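Local coordinates for protein beta-1,3-1,4-glucanase (Caldicellulosiruptor sp. F32, PDB 5H4R) that hydrolyses mixed-linkage beta-1,3-1,4-glucans, acting as a glycoside hydrolase family 5 lichenase, at residues Val101-His106 with Asp120-Val125; Asp127-Met130 with Tyr135-Ile138. The protein carries 1 engineered substitution. All blocks are in the same frame, centred on the assembly; numbering follows the deposited sequence.

Contact 1 (Val101-His106 with Asp120-Val125); sequences VSWHNH and DRVQQV
With CG1 of Val101 set opposite its own backbone nitrogen (chi1 -178°) and CG1 of Val122 placed the same way (chi1 171°), the two valines reach for one another tip to tip. Methyl CG2 of Val101, lying beside its backbone N, comes to 4.2 Å from CG1 of Val122 on the helix. The other methyl of Val101 is engaged within its own segment: CG1 sits 3.3 Å above the plane of the Trp103 indole, over the centre of the ring. The tryptophan's chi2 of 90° turns the indole plane perpendicular to the CA-CB-CG plane, and Trp103 CH2 comes obliquely to 4.5 Å from Val122 CG1, which therefore meets both the valine and the tryptophan. The contact is wholly apolar and buried, and the indole is packed further by Tyr162, Ile166 and Val170 of helix 156-173, with Asn139 as the polar partner of its N-H. Past the tryptophan the backbone turns, His106 N bonding to Trp103 O at 2.8 Å, while Ser102 OG bonds to the backbone N of His142, a residue of the glycan pocket. This is the packing of a beta-alpha loop at the C-terminal end of a TIM-barrel strand against the helix that follows it.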
loop_
_atom_site.group_PDB
_atom_site.type_symbol
_atom_site.label_atom_id
_atom_site.label_comp_id
_atom_site.label_asym_id
_atom_site.label_seq_id
_atom_site.Cartn_x
_atom_site.Cartn_y
_atom_site.Cartn_z
ATOM N N VAL A 101 -4.056 7.917 2.854
ATOM C CA VAL A 101 -4.901 9.043 3.240
ATOM C C VAL A 101 -6.351 8.713 2.917
ATOM O O VAL A 101 -6.685 8.420 1.763
ATOM C CB VAL A 101 -4.505 10.348 2.534
ATOM C CG1 VAL A 101 -5.396 11.474 3.038
ATOM C CG2 VAL A 101 -3.035 10.661 2.792
ATOM N N SER A 102 -7.220 8.858 3.904
ATOM C CA SER A 102 -8.656 8.819 3.650
ATOM C C SER A 102 -9.150 10.256 3.564
ATOM O O SER A 102 -8.953 11.038 4.497
ATOM C CB SER A 102 -9.390 8.046 4.736
ATOM O OG SER A 102 -8.949 6.705 4.718
ATOM N N TRP A 103 -9.786 10.602 2.441
ATOM C CA TRP A 103 -10.185 11.988 2.196
ATOM C C TRP A 103 -11.655 12.277 2.472
ATOM O O TRP A 103 -12.017 13.457 2.573
ATOM C CB TRP A 103 -9.890 12.392 0.740
ATOM C CG TRP A 103 -8.486 12.109 0.296
ATOM C CD1 TRP A 103 -8.023 10.958 -0.281
ATOM C CD2 TRP A 103 -7.337 12.977 0.446
ATOM N NE1 TRP A 103 -6.670 11.059 -0.507
ATOM C CE2 TRP A 103 -6.228 12.286 -0.071
ATOM C CE3 TRP A 103 -7.149 14.267 0.970
ATOM C CZ2 TRP A 103 -4.959 12.829 -0.095
ATOM C CZ3 TRP A 103 -5.874 14.799 0.965
ATOM C CH2 TRP A 103 -4.790 14.077 0.410
ATOM N N HIS A 104 -12.513 11.252 2.553
ATOM C CA HIS A 104 -13.953 11.518 2.501
ATOM C C HIS A 104 -14.479 12.245 3.732
ATOM O O HIS A 104 -15.548 12.873 3.637
ATOM C CB HIS A 104 -14.745 10.221 2.260
ATOM C CG HIS A 104 -14.915 9.351 3.469
ATOM N ND1 HIS A 104 -14.082 8.284 3.737
ATOM C CD2 HIS A 104 -15.848 9.353 4.448
ATOM C CE1 HIS A 104 -14.483 7.683 4.842
ATOM N NE2 HIS A 104 -15.556 8.307 5.293
ATOM N N ASN A 105 -13.779 12.201 4.876
ATOM C CA ASN A 105 -14.184 12.998 6.028
ATOM C C ASN A 105 -13.636 14.407 5.973
ATOM O O ASN A 105 -13.782 15.152 6.953
ATOM C CB ASN A 105 -13.735 12.346 7.345
ATOM C CG ASN A 105 -14.401 11.019 7.603
ATOM O OD1 ASN A 105 -13.720 10.004 7.759
ATOM N ND2 ASN A 105 -15.726 11.009 7.659
ATOM N N HIS A 106 -13.054 14.795 4.833
ATOM C CA HIS A 106 -12.355 16.060 4.694
ATOM C C HIS A 106 -12.733 16.787 3.409
ATOM O O HIS A 106 -11.967 17.634 2.936
ATOM C CB HIS A 106 -10.851 15.802 4.738
ATOM C CG HIS A 106 -10.436 15.014 5.937
ATOM N ND1 HIS A 106 -10.353 15.574 7.195
ATOM C CD2 HIS A 106 -10.124 13.702 6.086
ATOM C CE1 HIS A 106 -10.004 14.643 8.066
ATOM N NE2 HIS A 106 -9.851 13.496 7.417
ATOM N N ASP A 120 -2.898 20.641 3.783
ATOM C CA ASP A 120 -1.690 21.266 4.318
ATOM C C ASP A 120 -0.959 20.337 5.292
ATOM O O ASP A 120 0.272 20.237 5.265
ATOM C CB ASP A 120 -2.026 22.569 5.049
ATOM C CG ASP A 120 -2.461 23.714 4.133
ATOM O OD1 ASP A 120 -2.395 23.621 2.891
ATOM O OD2 ASP A 120 -2.844 24.767 4.699
ATOM N N ARG A 121 -1.703 19.673 6.182
ATOM C CA ARG A 121 -1.065 18.781 7.154
ATOM C C ARG A 121 -0.454 17.556 6.474
ATOM O O ARG A 121 0.671 17.158 6.803
ATOM C CB ARG A 121 -2.073 18.381 8.234
ATOM C CG ARG A 121 -1.516 17.375 9.254
ATOM C CD ARG A 121 -0.282 17.878 10.024
ATOM N NE ARG A 121 0.253 16.788 10.835
ATOM C CZ ARG A 121 1.521 16.668 11.216
ATOM N NH1 ARG A 121 2.417 17.613 10.928
ATOM N NH2 ARG A 121 1.891 15.606 11.915
ATOM N N VAL A 122 -1.174 16.941 5.528
ATOM C CA VAL A 122 -0.620 15.831 4.756
ATOM C C VAL A 122 0.677 16.259 4.090
ATOM O O VAL A 122 1.672 15.527 4.095
ATOM C CB VAL A 122 -1.650 15.339 3.721
ATOM C CG1 VAL A 122 -1.013 14.337 2.776
ATOM C CG2 VAL A 122 -2.850 14.693 4.440
ATOM N N GLN A 123 0.689 17.459 3.514
ATOM C CA GLN A 123 1.889 17.938 2.823
ATOM C C GLN A 123 3.054 18.124 3.786
ATOM O O GLN A 123 4.217 17.876 3.432
ATOM C CB GLN A 123 1.571 19.243 2.096
ATOM C CG GLN A 123 2.742 19.784 1.300
ATOM C CD GLN A 123 2.421 21.036 0.508
ATOM O OE1 GLN A 123 1.530 21.827 0.867
ATOM N NE2 GLN A 123 3.171 21.247 -0.576
ATOM N N GLN A 124 2.767 18.574 5.005
ATOM C CA GLN A 124 3.818 18.704 6.006
ATOM C C GLN A 124 4.504 17.368 6.251
ATOM O O GLN A 124 5.730 17.304 6.371
ATOM C CB GLN A 124 3.212 19.243 7.288
ATOM C CG GLN A 124 4.175 19.608 8.351
ATOM C CD GLN A 124 3.498 20.477 9.388
ATOM O OE1 GLN A 124 2.304 20.289 9.706
ATOM N NE2 GLN A 124 4.235 21.461 9.896
ATOM N N VAL A 125 3.727 16.291 6.341
ATOM C CA VAL A 125 4.302 14.971 6.587
ATOM C C VAL A 125 5.046 14.437 5.357
ATOM O O VAL A 125 6.125 13.837 5.480
ATOM C CB VAL A 125 3.200 14.018 7.080
ATOM C CG1 VAL A 125 3.774 12.599 7.246
ATOM C CG2 VAL A 125 2.649 14.538 8.393
#

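Contact 2 (Asp127-Met130 with Tyr135-Ile138); sequences DYAM and YVII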
loop_
_atom_site.group_PDB
_atom_site.type_symbol
_atom_site.label_atom_id
_atom_site.label_comp_id
_atom_site.label_asym_id
_atom_site.label_seq_id
_atom_site.Cartn_x
_atom_site.Cartn_y
_atom_site.Cartn_z
ATOM N N ASP A 127 6.670 16.285 3.407
ATOM C CA ASP A 127 7.916 17.044 3.458
ATOM C C ASP A 127 8.901 16.424 4.445
ATOM O O ASP A 127 10.115 16.450 4.207
ATOM C CB ASP A 127 7.649 18.519 3.819
ATOM C CG ASP A 127 7.096 19.336 2.653
ATOM O OD1 ASP A 127 6.905 18.777 1.559
ATOM O OD2 ASP A 127 6.841 20.550 2.825
ATOM N N TYR A 128 8.408 15.872 5.570
ATOM C CA TYR A 128 9.319 15.187 6.485
ATOM C C TYR A 128 10.086 14.110 5.743
ATOM O O TYR A 128 11.289 13.927 5.960
ATOM C CB TYR A 128 8.597 14.500 7.652
ATOM C CG TYR A 128 7.778 15.343 8.611
ATOM C CD1 TYR A 128 8.042 16.684 8.829
ATOM C CD2 TYR A 128 6.737 14.758 9.308
ATOM C CE1 TYR A 128 7.259 17.434 9.727
ATOM C CE2 TYR A 128 5.963 15.487 10.197
ATOM C CZ TYR A 128 6.222 16.806 10.406
ATOM O OH TYR A 128 5.417 17.478 11.313
ATOM N N ALA A 129 9.373 13.355 4.903
ATOM C CA ALA A 129 9.969 12.235 4.174
ATOM C C ALA A 129 10.851 12.713 3.028
ATOM O O ALA A 129 11.924 12.141 2.772
ATOM C CB ALA A 129 8.868 11.327 3.651
ATOM N N MET A 130 10.419 13.747 2.310
ATOM C CA MET A 130 11.267 14.299 1.252
ATOM C C MET A 130 12.580 14.824 1.819
ATOM O O MET A 130 13.633 14.713 1.182
ATOM C CB MET A 130 10.536 15.415 0.495
ATOM C CG MET A 130 9.251 14.963 -0.185
ATOM S SD MET A 130 9.511 13.910 -1.641
ATOM C CE MET A 130 10.279 15.036 -2.776
ATOM N N TYR A 135 11.519 7.739 -0.872
ATOM C CA TYR A 135 10.369 7.602 -1.748
ATOM C C TYR A 135 9.104 7.713 -0.903
ATOM O O TYR A 135 9.081 7.308 0.258
ATOM C CB TYR A 135 10.432 6.271 -2.506
ATOM C CG TYR A 135 11.595 6.217 -3.457
ATOM C CD1 TYR A 135 12.855 5.859 -3.019
ATOM C CD2 TYR A 135 11.429 6.527 -4.788
ATOM C CE1 TYR A 135 13.932 5.817 -3.889
ATOM C CE2 TYR A 135 12.478 6.522 -5.654
ATOM C CZ TYR A 135 13.730 6.150 -5.220
ATOM O OH TYR A 135 14.757 6.151 -6.126
ATOM N N VAL A 136 8.066 8.333 -1.465
ATOM C CA VAL A 136 6.827 8.584 -0.745
ATOM C C VAL A 136 5.671 8.172 -1.634
ATOM O O VAL A 136 5.637 8.545 -2.812
ATOM C CB VAL A 136 6.668 10.065 -0.358
ATOM C CG1 VAL A 136 5.359 10.297 0.387
ATOM C CG2 VAL A 136 7.841 10.523 0.484
ATOM N N ILE A 137 4.737 7.390 -1.076
ATOM C CA ILE A 137 3.502 6.999 -1.752
ATOM C C ILE A 137 2.321 7.621 -1.017
ATOM O O ILE A 137 2.185 7.453 0.198
ATOM C CB ILE A 137 3.337 5.467 -1.797
ATOM C CG1 ILE A 137 4.515 4.794 -2.511
ATOM C CG2 ILE A 137 2.004 5.124 -2.430
ATOM C CD1 ILE A 137 4.621 3.303 -2.217
ATOM N N ILE A 138 1.455 8.333 -1.757
ATOM C CA ILE A 138 0.197 8.836 -1.197
ATOM C C ILE A 138 -0.951 8.283 -2.043
ATOM O O ILE A 138 -0.781 8.019 -3.236
ATOM C CB ILE A 138 0.138 10.384 -1.141
ATOM C CG1 ILE A 138 0.344 11.015 -2.506
ATOM C CG2 ILE A 138 1.177 10.914 -0.166
ATOM C CD1 ILE A 138 0.205 12.569 -2.501
#
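Ala129 and Val136 join the end of a barrel helix to the strand it leads into, the returning half of a beta-alpha-beta unit in the TIM barrel. Val136 carries the strand's side of the contact, its side chain directed at the helix. Its chi1 of 180° sets CG1 opposite the backbone N and leaves CG2 beside that nitrogen, and it is CG2 that does the touching. CB of Ala129, also pointing at its partner, lies 3.4 Å from Val136 CG2, closer than carbons usually pack, a tight spot at this one pair of methyls. The other branch stands farther off, with Val136 CG1 4.9 Å from Ala129 CB. The CA atoms of Ala129 and Val136 lie 6.9 Å apart, a short span bridged by two small side chains.

Met130 adds a second, looser touch. All three of its torsions are close to -60°, a coiled shape that leaves SD beside Val136 while CE turns off from it, Met130 CE ending 6.1 Å from Val136 CG2. Tyr177 and Asn178 also lie against this methionine. Val136 packs further on Ile97 and Ile99 of the preceding barrel strand and on Leu181 of the next one, while Tyr135 points away from the helix and stacks its ring with His180. At Val136 CG2, the directions to Ala129 CB and Met130 SD open an angle of about 99°, with the sulfur of Met130 4.3 Å from that methyl.

Overall arrangement
From the N terminus, the chain leaves barrel strand 96-99 and enters contact 1 at 101-106; it then passes through the small hairpin of strands 107-108 and 113-114 before helix 116-131 returns at 120-125 to close that loop. Contact 2 follows in series: 127-130, later on the same helix, meets strand 135-139 after a short turn. The two neither nest nor cross, and their centres lie 13 Å apart. Together they tie one helix to the loop before it and to the strand after it, completing a beta-alpha-beta crossover. Arg121 NH1 and Tyr128 OH, 3.0 Å apart and probably hydrogen-bonded, connect the two parts of the helix.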